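PDB 2WNY: conserved protein MTH689 from Methanothermobacter thermautotrophicus, which is of unknown function but, as a DUF54 protein of the RNA-binding family whose gene belongs to the exosome superoperon, probably binds RNA. Local coordinates for residues M4-H9 with K121-P126; S12-V17 with I52-G57; F94-K99 with V110-A115. The protein carries 1 engineered substitution. One frame throughout, in Å; residues are numbered along the deposited sequence.

How the contacts relate
From the N terminus, residues 4-9 lead into strand 8-17, which enters contact 1 at its start and contact 2 along its later part. Contact 2 closes first, when strand 51-59 returns antiparallel to 12-17 after helix 23-30 and strand 40-45. Contact 3 then opens and closes a shorter loop, between strand 92-98 and the turn 110-115. Contact 1 closes last, with 121-126 meeting the N-terminal segment, so contacts 2 and 3 lie in series within its span. All three reach the same antiparallel sheet, contact 3 by way of the loop 110-115. Contacts 2 and 3 touch where K99 NZ meets M16 O, whereas contact 1 lies across the chain's centre from both.

Contact 1: residues M4-H9 with K121-P126; sequences MRDMIH and KVEAYP
This is a mainly polar contact where two inner strands of the sheet have their ends side by side, the chain entering strand 8-17 and the chain leaving strand 115-122. I8 and V122 form an antiparallel non-hydrogen-bonded pair, their CA atoms 4.3 Å apart. Beside it H9 N gives K121 O a short, nearly straight bond of 2.6 Å, almost along the carbonyl axis, and E123 N reaches M7 O at 2.9 Å.

Past the strand the bonding passes to the side chain of E123. Its CG is anti to the backbone N (chi1 -173°) and the chain stays extended, long enough to carry the carboxylate across to the turn. M7 N meets OE1 of E123 at 2.7 Å from above the carboxylate plane, and D6 N makes a weak bond to OE2. OD2 of D6 is 4.2 Å from OE2 of E123; this would be unfavourable if both are ionised, and a water donating to both, weakly to E123, probably eases it. The H9 ring lies across the E123 stem, one face over CB. An alanine in place of E123 would remove the carboxylate that receives M7 N and D6 N, and would probably loosen the N-terminal turn.

I8 turns its apolar chain to L65, F68 and M69 of helix 62-76, while V122 meets I136 of helix 129-139 and L93 of strand 92-98.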
ATOM      1  N   MET A   4     -20.805   0.149 -12.462  1.00 67.19           N
ATOM      2  CA  MET A   4     -19.821   0.539 -11.408  1.00 63.52           C
ATOM      3  C   MET A   4     -19.133  -0.660 -10.758  1.00 57.11           C
ATOM      4  O   MET A   4     -19.696  -1.763 -10.694  1.00 55.46           O
ATOM      5  CB  MET A   4     -20.453   1.450 -10.335  1.00 64.93           C
ATOM      6  CG  MET A   4     -21.964   1.720 -10.493  1.00 71.55           C
ATOM      7  SD  MET A   4     -22.561   3.186  -9.594  1.00 84.98           S
ATOM      8  CE  MET A   4     -21.366   4.461 -10.038  1.00 83.96           C
ATOM      9  N   ARG A   5     -17.906  -0.437 -10.292  1.00 52.06           N
ATOM     10  CA  ARG A   5     -17.149  -1.468  -9.593  1.00 44.92           C
ATOM     11  C   ARG A   5     -16.495  -0.879  -8.364  1.00 40.51           C
ATOM     12  O   ARG A   5     -16.019   0.271  -8.375  1.00 40.95           O
ATOM     13  CB  ARG A   5     -16.086  -2.098 -10.495  1.00 48.81           C
ATOM     14  CG  ARG A   5     -16.662  -2.945 -11.628  1.00 52.97           C
ATOM     15  CD  ARG A   5     -15.562  -3.565 -12.471  1.00 67.47           C
ATOM     16  NE  ARG A   5     -16.091  -4.057 -13.744  1.00 77.05           N
ATOM     17  CZ  ARG A   5     -16.766  -5.195 -13.898  1.00 79.53           C
ATOM     18  NH1 ARG A   5     -17.006  -5.990 -12.856  1.00 73.53           N
ATOM     19  NH2 ARG A   5     -17.205  -5.539 -15.098  1.00 76.30           N
ATOM     20  N   ASP A   6     -16.462  -1.676  -7.303  1.00 32.93           N
ATOM     21  CA  ASP A   6     -15.761  -1.267  -6.105  1.00 32.33           C
ATOM     22  C   ASP A   6     -14.244  -1.257  -6.321  1.00 29.99           C
ATOM     23  O   ASP A   6     -13.551  -0.405  -5.764  1.00 32.31           O
ATOM     24  CB  ASP A   6     -16.173  -2.145  -4.913  1.00 29.80           C
ATOM     25  CG  ASP A   6     -17.541  -1.745  -4.328  1.00 35.30           C
ATOM     26  OD1 ASP A   6     -18.190  -0.777  -4.828  1.00 27.01           O
ATOM     27  OD2 ASP A   6     -17.965  -2.401  -3.343  1.00 30.47           O
ATOM     28  N   MET A   7     -13.754  -2.184  -7.149  1.00 33.08           N
ATOM     29  CA  MET A   7     -12.318  -2.343  -7.496  1.00 35.85           C
ATOM     30  C   MET A   7     -11.516  -2.871  -6.317  1.00 32.74           C
ATOM     31  O   MET A   7     -10.851  -3.911  -6.429  1.00 36.12           O
ATOM     32  CB  MET A   7     -11.671  -1.044  -7.997  1.00 34.90           C
ATOM     33  CG  MET A   7     -12.345  -0.434  -9.202  1.00 42.48           C
ATOM     34  SD  MET A   7     -11.246   0.802  -9.944  1.00 50.38           S
ATOM     35  CE  MET A   7     -12.281   1.311 -11.325  1.00 57.44           C
ATOM     36  N   ILE A   8     -11.563  -2.135  -5.209  1.00 31.21           N
ATOM     37  CA  ILE A   8     -10.920  -2.557  -3.970  1.00 28.92           C
ATOM     38  C   ILE A   8     -11.871  -2.289  -2.799  1.00 28.63           C
ATOM     39  O   ILE A   8     -12.656  -1.328  -2.808  1.00 27.32           O
ATOM     40  CB  ILE A   8      -9.523  -1.877  -3.742  1.00 30.32           C
ATOM     41  CG1 ILE A   8      -9.658  -0.349  -3.628  1.00 29.71           C
ATOM     42  CG2 ILE A   8      -8.564  -2.256  -4.836  1.00 32.49           C
ATOM     43  CD1 ILE A   8      -8.378   0.365  -3.219  1.00 36.96           C
ATOM     44  N   HIS A   9     -11.833  -3.165  -1.807  1.00 27.80           N
ATOM     45  CA  HIS A   9     -12.747  -3.044  -0.659  1.00 28.07           C
ATOM     46  C   HIS A   9     -12.186  -2.101   0.387  1.00 27.14           C
ATOM     47  O   HIS A   9     -12.886  -1.252   0.961  1.00 27.21           O
ATOM     48  CB  HIS A   9     -12.991  -4.428  -0.069  1.00 28.14           C
ATOM     49  CG  HIS A   9     -13.812  -5.308  -0.954  1.00 30.67           C
ATOM     50  ND1 HIS A   9     -15.091  -4.975  -1.345  1.00 31.29           N
ATOM     51  CD2 HIS A   9     -13.548  -6.511  -1.513  1.00 34.86           C
ATOM     52  CE1 HIS A   9     -15.577  -5.931  -2.117  1.00 40.52           C
ATOM     53  NE2 HIS A   9     -14.664  -6.880  -2.226  1.00 43.11           N
ATOM     54  N   LYS A 121      -7.199  -5.112  -0.296  1.00 31.77           N
ATOM     55  CA  LYS A 121      -8.293  -6.074  -0.492  1.00 31.93           C
ATOM     56  C   LYS A 121      -9.016  -5.813  -1.822  1.00 31.61           C
ATOM     57  O   LYS A 121      -9.874  -4.933  -1.934  1.00 30.11           O
ATOM     58  CB  LYS A 121      -9.276  -6.090   0.690  1.00 34.25           C
ATOM     59  CG  LYS A 121     -10.243  -7.309   0.674  1.00 36.57           C
ATOM     60  CD  LYS A 121     -11.099  -7.342   1.922  1.00 46.50           C
ATOM     61  CE  LYS A 121     -12.156  -8.431   1.839  1.00 55.41           C
ATOM     62  NZ  LYS A 121     -13.040  -8.373   3.028  1.00 61.64           N
ATOM     63  N   VAL A 122      -8.663  -6.612  -2.819  1.00 31.30           N
ATOM     64  CA  VAL A 122      -9.185  -6.471  -4.157  1.00 31.62           C
ATOM     65  C   VAL A 122     -10.598  -7.039  -4.231  1.00 34.64           C
ATOM     66  O   VAL A 122     -10.867  -8.132  -3.722  1.00 35.38           O
ATOM     67  CB  VAL A 122      -8.253  -7.153  -5.186  1.00 34.01           C
ATOM     68  CG1 VAL A 122      -8.848  -7.129  -6.608  1.00 34.55           C
ATOM     69  CG2 VAL A 122      -6.864  -6.493  -5.145  1.00 28.89           C
ATOM     70  N   GLU A 123     -11.502  -6.269  -4.832  1.00 34.14           N
ATOM     71  CA  GLU A 123     -12.847  -6.763  -5.136  1.00 38.25           C
ATOM     72  C   GLU A 123     -12.710  -7.992  -6.013  1.00 39.74           C
ATOM     73  O   GLU A 123     -12.180  -7.915  -7.136  1.00 40.38           O
ATOM     74  CB  GLU A 123     -13.678  -5.695  -5.844  1.00 37.66           C
ATOM     75  CG  GLU A 123     -15.139  -6.066  -6.035  1.00 41.41           C
ATOM     76  CD  GLU A 123     -15.890  -5.032  -6.868  1.00 44.93           C
ATOM     77  OE1 GLU A 123     -15.272  -4.357  -7.727  1.00 42.56           O
ATOM     78  OE2 GLU A 123     -17.110  -4.894  -6.663  1.00 41.53           O
ATOM     79  N   ALA A 124     -13.153  -9.132  -5.485  1.00 41.92           N
ATOM     80  CA  ALA A 124     -12.995 -10.405  -6.167  1.00 42.06           C
ATOM     81  C   ALA A 124     -13.988 -11.433  -5.635  1.00 45.29           C
ATOM     82  O   ALA A 124     -14.073 -11.685  -4.434  1.00 45.11           O
ATOM     83  CB  ALA A 124     -11.562 -10.908  -6.022  1.00 42.64           C
ATOM     84  N   TYR A 125     -14.764 -12.008  -6.537  1.00 46.19           N
ATOM     85  CA  TYR A 125     -15.645 -13.089  -6.162  1.00 50.13           C
ATOM     86  C   TYR A 125     -15.617 -14.154  -7.239  1.00 52.80           C
ATOM     87  O   TYR A 125     -15.911 -13.849  -8.401  1.00 52.67           O
ATOM     88  CB  TYR A 125     -17.078 -12.614  -5.917  1.00 48.73           C
ATOM     89  CG  TYR A 125     -17.941 -13.733  -5.388  1.00 54.84           C
ATOM     90  CD1 TYR A 125     -18.032 -13.983  -4.018  1.00 56.38           C
ATOM     91  CD2 TYR A 125     -18.640 -14.571  -6.262  1.00 58.31           C
ATOM     92  CE1 TYR A 125     -18.809 -15.019  -3.532  1.00 59.08           C
ATOM     93  CE2 TYR A 125     -19.426 -15.614  -5.788  1.00 66.75           C
ATOM     94  CZ  TYR A 125     -19.509 -15.834  -4.425  1.00 68.74           C
ATOM     95  OH  TYR A 125     -20.292 -16.867  -3.970  1.00 71.94           O
ATOM     96  N   PRO A 126     -15.246 -15.397  -6.864  1.00 55.31           N
ATOM     97  CA  PRO A 126     -14.821 -15.792  -5.509  1.00 56.59           C
ATOM     98  C   PRO A 126     -13.538 -15.074  -5.070  1.00 55.42           C
ATOM     99  O   PRO A 126     -12.728 -14.668  -5.921  1.00 54.18           O
ATOM    100  CB  PRO A 126     -14.565 -17.301  -5.643  1.00 59.82           C
ATOM    101  CG  PRO A 126     -15.328 -17.715  -6.861  1.00 61.71           C
ATOM    102  CD  PRO A 126     -15.250 -16.546  -7.788  1.00 59.24           C
TER
HETATM  103  O   HOH W   1     -18.436  -5.060  -3.617  1.00 11.55           O
HETATM  104  O   HOH W   2     -11.172  -5.653  -8.427  1.00 16.56           O

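Contact 2: residues S12-V17 with I52-G57; sequences SYCLMV and ITVLRG. Engineered in segment 12-17: C14 (natural residue Arg).
Two neighbouring strands run antiparallel here, their axes 4.6 Å apart at closest approach and their directions 154° apart. Three pairs, Y13 with G57, L15 with L55 and V17 with T53, each exchange two backbone hydrogen bonds, of which L55 N to L15 O, at 2.8 Å, lies nearly along the C=O axis.

The tight side carries Y13, L15, V17 and L55. V17 CG2 meets L55 CD1 at 3.6 Å, and L15, with CG in the crowded position between backbone N and carbonyl carbon, brings CD2 to L55 CB at 3.8 Å. V26 of helix 23-30 packs on all three, so branched aliphatic residues suit this buried layer. Y13 also takes the crowded position (chi1 65°), which folds its ring across the partner strand. One ring face lies over G57, whose CA makes a CH-pi contact 3.8 Å from the ring centroid. A beta carbon on G57 would lie 2.4 Å from Y13 OH, so glycine is what the ring permits; the pairing is the cross-strand aromatic rescue of glycine.

The other side is looser. The engineered C14, arginine in nature, rests SG 3.7 Å from V54 CG1 and, more distantly, over one face of the R56 guanidinium. M16 is bent along its chain and nearly eclipsed at its first torsion (chi1 -15°); its SD touches I52 CD1 at 3.7 Å. I52 and V54 are buried, so the openness lies with C14 and M16, partly exposed, and R56, exposed.

Cohesion thus comes from backbone dipoles and from dispersion in the aliphatic layer, while the charge of R56 is kept to the more open face, where E42 of strand 40-45 pairs with it.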
ATOM      1  N   SER A  12      -5.220  -1.797   3.930  1.00 28.44           N
ATOM      2  CA  SER A  12      -4.505  -1.747   5.198  1.00 31.09           C
ATOM      3  C   SER A  12      -3.107  -1.228   4.859  1.00 29.59           C
ATOM      4  O   SER A  12      -2.549  -1.590   3.811  1.00 30.00           O
ATOM      5  CB  SER A  12      -4.398  -3.127   5.840  1.00 33.34           C
ATOM      6  OG  SER A  12      -5.649  -3.585   6.299  1.00 45.20           O
ATOM      7  N   TYR A  13      -2.550  -0.382   5.720  1.00 27.77           N
ATOM      8  CA  TYR A  13      -1.189   0.111   5.493  1.00 24.57           C
ATOM      9  C   TYR A  13      -0.395   0.090   6.778  1.00 27.04           C
ATOM     10  O   TYR A  13      -0.954   0.187   7.896  1.00 28.81           O
ATOM     11  CB  TYR A  13      -1.178   1.499   4.827  1.00 22.44           C
ATOM     12  CG  TYR A  13      -1.770   2.585   5.690  1.00 24.03           C
ATOM     13  CD1 TYR A  13      -0.999   3.219   6.676  1.00 27.17           C
ATOM     14  CD2 TYR A  13      -3.091   2.975   5.535  1.00 28.42           C
ATOM     15  CE1 TYR A  13      -1.539   4.201   7.487  1.00 25.47           C
ATOM     16  CE2 TYR A  13      -3.633   3.946   6.334  1.00 25.64           C
ATOM     17  CZ  TYR A  13      -2.849   4.568   7.302  1.00 27.63           C
ATOM     18  OH  TYR A  13      -3.393   5.538   8.089  1.00 32.75           O
ATOM     19  N   CYS A  14       0.913  -0.087   6.608  1.00 25.47           N
ATOM     20  CA  CYS A  14       1.840  -0.135   7.700  1.00 30.69           C
ATOM     21  C   CYS A  14       3.146   0.551   7.264  1.00 25.45           C
ATOM     22  O   CYS A  14       3.623   0.311   6.158  1.00 26.37           O
ATOM     23  CB  CYS A  14       2.094  -1.617   8.034  1.00 35.24           C
ATOM     24  SG  CYS A  14       3.077  -1.833   9.432  1.00 56.27           S
ATOM     25  N   LEU A  15       3.729   1.392   8.118  1.00 24.27           N
ATOM     26  CA  LEU A  15       5.123   1.879   7.880  1.00 22.34           C
ATOM     27  C   LEU A  15       5.752   2.246   9.199  1.00 24.75           C
ATOM     28  O   LEU A  15       5.057   2.323  10.226  1.00 26.25           O
ATOM     29  CB  LEU A  15       5.239   2.989   6.821  1.00 24.33           C
ATOM     30  CG  LEU A  15       4.750   4.416   7.070  1.00 25.95           C
ATOM     31  CD1 LEU A  15       5.292   5.312   5.972  1.00 29.82           C
ATOM     32  CD2 LEU A  15       3.227   4.482   7.152  1.00 30.39           C
ATOM     33  N   MET A  16       7.075   2.382   9.191  1.00 22.33           N
ATOM     34  CA  MET A  16       7.818   2.462  10.425  1.00 26.52           C
ATOM     35  C   MET A  16       8.533   3.778  10.537  1.00 25.18           C
ATOM     36  O   MET A  16       8.915   4.385   9.526  1.00 21.58           O
ATOM     37  CB  MET A  16       8.814   1.298  10.519  1.00 28.50           C
ATOM     38  CG  MET A  16       8.496   0.214   9.515  1.00 43.89           C
ATOM     39  SD  MET A  16       8.667  -1.435  10.139  1.00 71.51           S
ATOM     40  CE  MET A  16       6.948  -1.750  10.508  1.00 59.02           C
ATOM     41  N   VAL A  17       8.698   4.216  11.778  1.00 19.93           N
ATOM     42  CA  VAL A  17       9.479   5.416  12.057  1.00 21.06           C
ATOM     43  C   VAL A  17      10.618   4.990  12.973  1.00 22.53           C
ATOM     44  O   VAL A  17      10.381   4.619  14.137  1.00 21.85           O
ATOM     45  CB  VAL A  17       8.663   6.506  12.766  1.00 24.67           C
ATOM     46  CG1 VAL A  17       9.505   7.781  12.930  1.00 26.22           C
ATOM     47  CG2 VAL A  17       7.361   6.819  12.001  1.00 24.40           C
ATOM     48  N   ILE A  52      10.781   1.307  17.094  1.00 30.32           N
ATOM     49  CA  ILE A  52      10.098   2.074  16.058  1.00 26.42           C
ATOM     50  C   ILE A  52       8.726   2.477  16.558  1.00 27.72           C
ATOM     51  O   ILE A  52       8.188   1.890  17.517  1.00 28.24           O
ATOM     52  CB  ILE A  52       9.912   1.265  14.761  1.00 25.46           C
ATOM     53  CG1 ILE A  52       9.139  -0.042  15.038  1.00 29.05           C
ATOM     54  CG2 ILE A  52      11.276   0.978  14.106  1.00 21.95           C
ATOM     55  CD1 ILE A  52       8.764  -0.852  13.776  1.00 22.47           C
ATOM     56  N   THR A  53       8.176   3.504  15.927  1.00 26.45           N
ATOM     57  CA  THR A  53       6.753   3.703  15.960  1.00 28.14           C
ATOM     58  C   THR A  53       6.249   3.050  14.693  1.00 27.56           C
ATOM     59  O   THR A  53       6.772   3.302  13.614  1.00 26.09           O
ATOM     60  CB  THR A  53       6.367   5.188  15.944  1.00 26.97           C
ATOM     61  OG1 THR A  53       6.875   5.802  17.119  1.00 29.71           O
ATOM     62  CG2 THR A  53       4.847   5.334  15.963  1.00 21.19           C
ATOM     63  N   VAL A  54       5.250   2.191  14.833  1.00 28.09           N
ATOM     64  CA  VAL A  54       4.544   1.684  13.652  1.00 26.33           C
ATOM     65  C   VAL A  54       3.355   2.595  13.402  1.00 25.72           C
ATOM     66  O   VAL A  54       2.582   2.872  14.323  1.00 25.53           O
ATOM     67  CB  VAL A  54       4.061   0.218  13.861  1.00 31.67           C
ATOM     68  CG1 VAL A  54       3.052  -0.184  12.793  1.00 28.44           C
ATOM     69  CG2 VAL A  54       5.243  -0.711  13.827  1.00 29.20           C
ATOM     70  N   LEU A  55       3.235   3.072  12.167  1.00 22.18           N
ATOM     71  CA  LEU A  55       2.058   3.819  11.733  1.00 26.41           C
ATOM     72  C   LEU A  55       1.198   2.882  10.912  1.00 24.70           C
ATOM     73  O   LEU A  55       1.625   2.423   9.856  1.00 28.26           O
ATOM     74  CB  LEU A  55       2.476   5.029  10.879  1.00 22.82           C
ATOM     75  CG  LEU A  55       3.431   5.988  11.609  1.00 26.09           C
ATOM     76  CD1 LEU A  55       4.065   6.979  10.594  1.00 19.11           C
ATOM     77  CD2 LEU A  55       2.722   6.744  12.747  1.00 26.49           C
ATOM     78  N   ARG A  56       0.008   2.591  11.415  1.00 27.88           N
ATOM     79  CA  ARG A  56      -0.915   1.646  10.799  1.00 29.65           C
ATOM     80  C   ARG A  56      -2.297   2.261  10.559  1.00 30.03           C
ATOM     81  O   ARG A  56      -2.736   3.151  11.285  1.00 28.82           O
ATOM     82  CB  ARG A  56      -1.127   0.464  11.738  1.00 34.48           C
ATOM     83  CG  ARG A  56      -0.143  -0.643  11.651  1.00 40.26           C
ATOM     84  CD  ARG A  56      -0.619  -1.792  12.562  1.00 57.58           C
ATOM     85  NE  ARG A  56       0.489  -2.447  13.261  1.00 70.04           N
ATOM     86  CZ  ARG A  56       1.080  -3.577  12.877  1.00 72.90           C
ATOM     87  NH1 ARG A  56       0.680  -4.215  11.780  1.00 77.16           N
ATOM     88  NH2 ARG A  56       2.082  -4.068  13.595  1.00 66.18           N
ATOM     89  N   GLY A  57      -3.005   1.742   9.565  1.00 29.65           N
ATOM     90  CA  GLY A  57      -4.384   2.142   9.340  1.00 29.91           C
ATOM     91  C   GLY A  57      -5.064   1.121   8.464  1.00 33.94           C
ATOM     92  O   GLY A  57      -4.408   0.305   7.791  1.00 31.56           O
TER

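Contact 3: residues F94-K99 with V110-A115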
ATOM      1  N   PHE A  94      -0.524  -7.546  -2.079  1.00 34.25           N
ATOM      2  CA  PHE A  94       0.458  -6.969  -1.160  1.00 35.30           C
ATOM      3  C   PHE A  94       1.499  -6.199  -1.935  1.00 36.36           C
ATOM      4  O   PHE A  94       2.230  -6.767  -2.766  1.00 38.02           O
ATOM      5  CB  PHE A  94       1.146  -8.051  -0.354  1.00 35.90           C
ATOM      6  CG  PHE A  94       0.270  -8.693   0.665  1.00 39.67           C
ATOM      7  CD1 PHE A  94       0.293  -8.260   1.990  1.00 37.87           C
ATOM      8  CD2 PHE A  94      -0.571  -9.743   0.316  1.00 33.54           C
ATOM      9  CE1 PHE A  94      -0.518  -8.870   2.951  1.00 40.88           C
ATOM     10  CE2 PHE A  94      -1.381 -10.362   1.277  1.00 42.00           C
ATOM     11  CZ  PHE A  94      -1.350  -9.930   2.591  1.00 40.75           C
ATOM     12  N   LEU A  95       1.563  -4.906  -1.656  1.00 34.08           N
ATOM     13  CA  LEU A  95       2.421  -3.998  -2.395  1.00 34.13           C
ATOM     14  C   LEU A  95       3.245  -3.179  -1.419  1.00 32.54           C
ATOM     15  O   LEU A  95       2.699  -2.517  -0.528  1.00 32.30           O
ATOM     16  CB  LEU A  95       1.563  -3.082  -3.273  1.00 33.20           C
ATOM     17  CG  LEU A  95       2.313  -2.044  -4.100  1.00 35.96           C
ATOM     18  CD1 LEU A  95       3.306  -2.721  -5.065  1.00 36.50           C
ATOM     19  CD2 LEU A  95       1.310  -1.168  -4.842  1.00 35.40           C
ATOM     20  N   ARG A  96       4.560  -3.248  -1.592  1.00 31.48           N
ATOM     21  CA  ARG A  96       5.495  -2.459  -0.797  1.00 31.06           C
ATOM     22  C   ARG A  96       6.113  -1.385  -1.674  1.00 30.85           C
ATOM     23  O   ARG A  96       6.604  -1.674  -2.773  1.00 32.99           O
ATOM     24  CB  ARG A  96       6.613  -3.340  -0.261  1.00 29.83           C
ATOM     25  CG  ARG A  96       6.171  -4.550   0.497  1.00 32.25           C
ATOM     26  CD  ARG A  96       7.352  -5.277   1.091  1.00 42.77           C
ATOM     27  NE  ARG A  96       6.916  -6.517   1.723  1.00 47.52           N
ATOM     28  CZ  ARG A  96       7.662  -7.254   2.539  1.00 56.85           C
ATOM     29  NH1 ARG A  96       8.903  -6.889   2.828  1.00 55.63           N
ATOM     30  NH2 ARG A  96       7.163  -8.365   3.065  1.00 65.73           N
ATOM     31  N   LEU A  97       6.132  -0.160  -1.166  1.00 27.71           N
ATOM     32  CA  LEU A  97       6.680   0.968  -1.916  1.00 28.85           C
ATOM     33  C   LEU A  97       7.806   1.600  -1.115  1.00 27.86           C
ATOM     34  O   LEU A  97       7.727   1.693   0.133  1.00 26.92           O
ATOM     35  CB  LEU A  97       5.580   1.995  -2.212  1.00 26.89           C
ATOM     36  CG  LEU A  97       4.373   1.570  -3.081  1.00 32.46           C
ATOM     37  CD1 LEU A  97       3.225   2.584  -2.975  1.00 28.35           C
ATOM     38  CD2 LEU A  97       4.757   1.357  -4.546  1.00 33.51           C
ATOM     39  N   ASP A  98       8.854   2.007  -1.830  1.00 27.10           N
ATOM     40  CA  ASP A  98      10.011   2.638  -1.211  1.00 28.10           C
ATOM     41  C   ASP A  98       9.589   3.896  -0.460  1.00 27.12           C
ATOM     42  O   ASP A  98       8.914   4.761  -1.008  1.00 27.35           O
ATOM     43  CB  ASP A  98      11.092   2.979  -2.245  1.00 29.61           C
ATOM     44  CG  ASP A  98      12.388   3.424  -1.591  1.00 35.49           C
ATOM     45  OD1 ASP A  98      13.267   2.575  -1.400  1.00 41.44           O
ATOM     46  OD2 ASP A  98      12.502   4.600  -1.200  1.00 33.78           O
ATOM     47  N   LYS A  99       9.950   3.965   0.812  1.00 25.84           N
ATOM     48  CA  LYS A  99       9.561   5.095   1.631  1.00 23.55           C
ATOM     49  C   LYS A  99      10.239   6.403   1.209  1.00 22.33           C
ATOM     50  O   LYS A  99       9.631   7.452   1.251  1.00 23.82           O
ATOM     51  CB  LYS A  99       9.849   4.786   3.100  1.00 24.33           C
ATOM     52  CG  LYS A  99       9.360   5.878   4.044  1.00 27.88           C
ATOM     53  CD  LYS A  99       9.288   5.367   5.489  1.00 40.97           C
ATOM     54  CE  LYS A  99      10.662   5.180   6.020  1.00 29.46           C
ATOM     55  NZ  LYS A  99      10.737   4.600   7.429  1.00 31.35           N
ATOM     56  N   VAL A 110       9.020  -2.255  -4.094  1.00 38.71           N
ATOM     57  CA  VAL A 110      10.202  -2.940  -3.589  1.00 42.21           C
ATOM     58  C   VAL A 110       9.793  -4.290  -3.017  1.00 44.87           C
ATOM     59  O   VAL A 110       8.603  -4.542  -2.787  1.00 43.23           O
ATOM     60  CB  VAL A 110      10.956  -2.109  -2.517  1.00 42.38           C
ATOM     61  CG1 VAL A 110      11.609  -0.861  -3.134  1.00 37.22           C
ATOM     62  CG2 VAL A 110      10.028  -1.738  -1.370  1.00 37.38           C
ATOM     63  N   ARG A 111      10.778  -5.147  -2.777  1.00 49.33           N
ATOM     64  CA  ARG A 111      10.516  -6.486  -2.266  1.00 55.62           C
ATOM     65  C   ARG A 111      10.839  -6.602  -0.778  1.00 56.48           C
ATOM     66  O   ARG A 111      10.150  -7.299  -0.027  1.00 57.96           O
ATOM     67  CB  ARG A 111      11.299  -7.528  -3.074  1.00 58.84           C
ATOM     68  CG  ARG A 111      10.883  -7.601  -4.535  1.00 65.67           C
ATOM     69  CD  ARG A 111       9.501  -8.211  -4.692  1.00 67.15           C
ATOM     70  NE  ARG A 111       9.106  -8.332  -6.092  1.00 69.65           N
ATOM     71  CZ  ARG A 111       8.109  -9.096  -6.532  1.00 73.54           C
ATOM     72  NH1 ARG A 111       7.392  -9.828  -5.685  1.00 71.48           N
ATOM     73  NH2 ARG A 111       7.826  -9.129  -7.828  1.00 72.30           N
ATOM     74  N   HIS A 112      11.904  -5.929  -0.368  1.00 57.75           N
ATOM     75  CA  HIS A 112      12.331  -5.931   1.016  1.00 59.44           C
ATOM     76  C   HIS A 112      12.849  -4.536   1.341  1.00 57.59           C
ATOM     77  O   HIS A 112      12.998  -3.684   0.450  1.00 56.87           O
ATOM     78  CB  HIS A 112      13.446  -6.968   1.267  1.00 64.03           C
ATOM     79  CG  HIS A 112      13.058  -8.389   0.970  1.00 69.85           C
ATOM     80  ND1 HIS A 112      11.988  -9.019   1.573  1.00 75.60           N
ATOM     81  CD2 HIS A 112      13.621  -9.312   0.150  1.00 79.76           C
ATOM     82  CE1 HIS A 112      11.897 -10.260   1.125  1.00 80.61           C
ATOM     83  NE2 HIS A 112      12.878 -10.464   0.262  1.00 82.99           N
ATOM     84  N   GLY A 113      13.126  -4.314   2.620  1.00 56.85           N
ATOM     85  CA  GLY A 113      13.680  -3.048   3.066  1.00 54.60           C
ATOM     86  C   GLY A 113      12.630  -2.158   3.689  1.00 51.01           C
ATOM     87  O   GLY A 113      11.488  -2.579   3.935  1.00 47.92           O
ATOM     88  N   ASP A 114      13.030  -0.916   3.945  1.00 49.01           N
ATOM     89  CA  ASP A 114      12.161   0.048   4.600  1.00 43.77           C
ATOM     90  C   ASP A 114      11.107   0.521   3.627  1.00 40.92           C
ATOM     91  O   ASP A 114      11.375   1.315   2.677  1.00 39.43           O
ATOM     92  CB  ASP A 114      12.972   1.220   5.142  1.00 45.31           C
ATOM     93  CG  ASP A 114      12.278   1.928   6.289  1.00 43.81           C
ATOM     94  OD1 ASP A 114      11.316   1.373   6.884  1.00 29.25           O
ATOM     95  OD2 ASP A 114      12.720   3.049   6.601  1.00 48.57           O
ATOM     96  N   ALA A 115       9.898   0.021   3.848  1.00 34.43           N
ATOM     97  CA  ALA A 115       8.843   0.279   2.898  1.00 31.51           C
ATOM     98  C   ALA A 115       7.541   0.728   3.536  1.00 28.58           C
ATOM     99  O   ALA A 115       7.331   0.590   4.749  1.00 28.65           O
ATOM    100  CB  ALA A 115       8.611  -0.959   2.020  1.00 33.03           C
TER
HETATM  101  O   HOH W   3      13.017   3.508   1.674  1.00 26.10           O
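K99 leaves the backbone with CG anti to N (chi1 -175°), then bends at its third torsion (71°), and this kink swings NZ round to the carboxylate of D114, whose CG is also roughly anti to its backbone N (chi1 -156°). The resulting salt bridge is short, K99 NZ to D114 OD2 at 2.7 Å, with the ammonium above the carboxylate plane. A water adds a second link, donating to D114 O and weakly accepting from K99 N.

At the other end of the turn V110 N gives R96 O a hydrogen bond of 2.8 Å. The two methyls of the beta-branched V110 span two residues of the strand, CG2 3.9 Å from R96 CB and CG1 4.0 Å from D98 CB. A115 and D98 form an antiparallel non-hydrogen-bonded pair whose side chains diverge; A115, small enough to fit close to the strand, sets its CB 3.9 Å from R96 CB. The extended R96 chain runs alongside 110-112, so that R111 O lies over one face of its guanidinium; the angle at NH1 is too poor for a hydrogen bond. G113, with positive phi, adopts a backbone shape in which a beta carbon would be jammed against the preceding carbonyl. D98 ends the strand as N-cap of helix 99-103, its OD2 accepting from K101 N.

K99 NZ also bonds M16 O and forms a salt bridge with E21. Two carboxylates and a carbonyl around one lysine that is buried would probably keep it protonated, tying the turn and the helix start to strand 8-17.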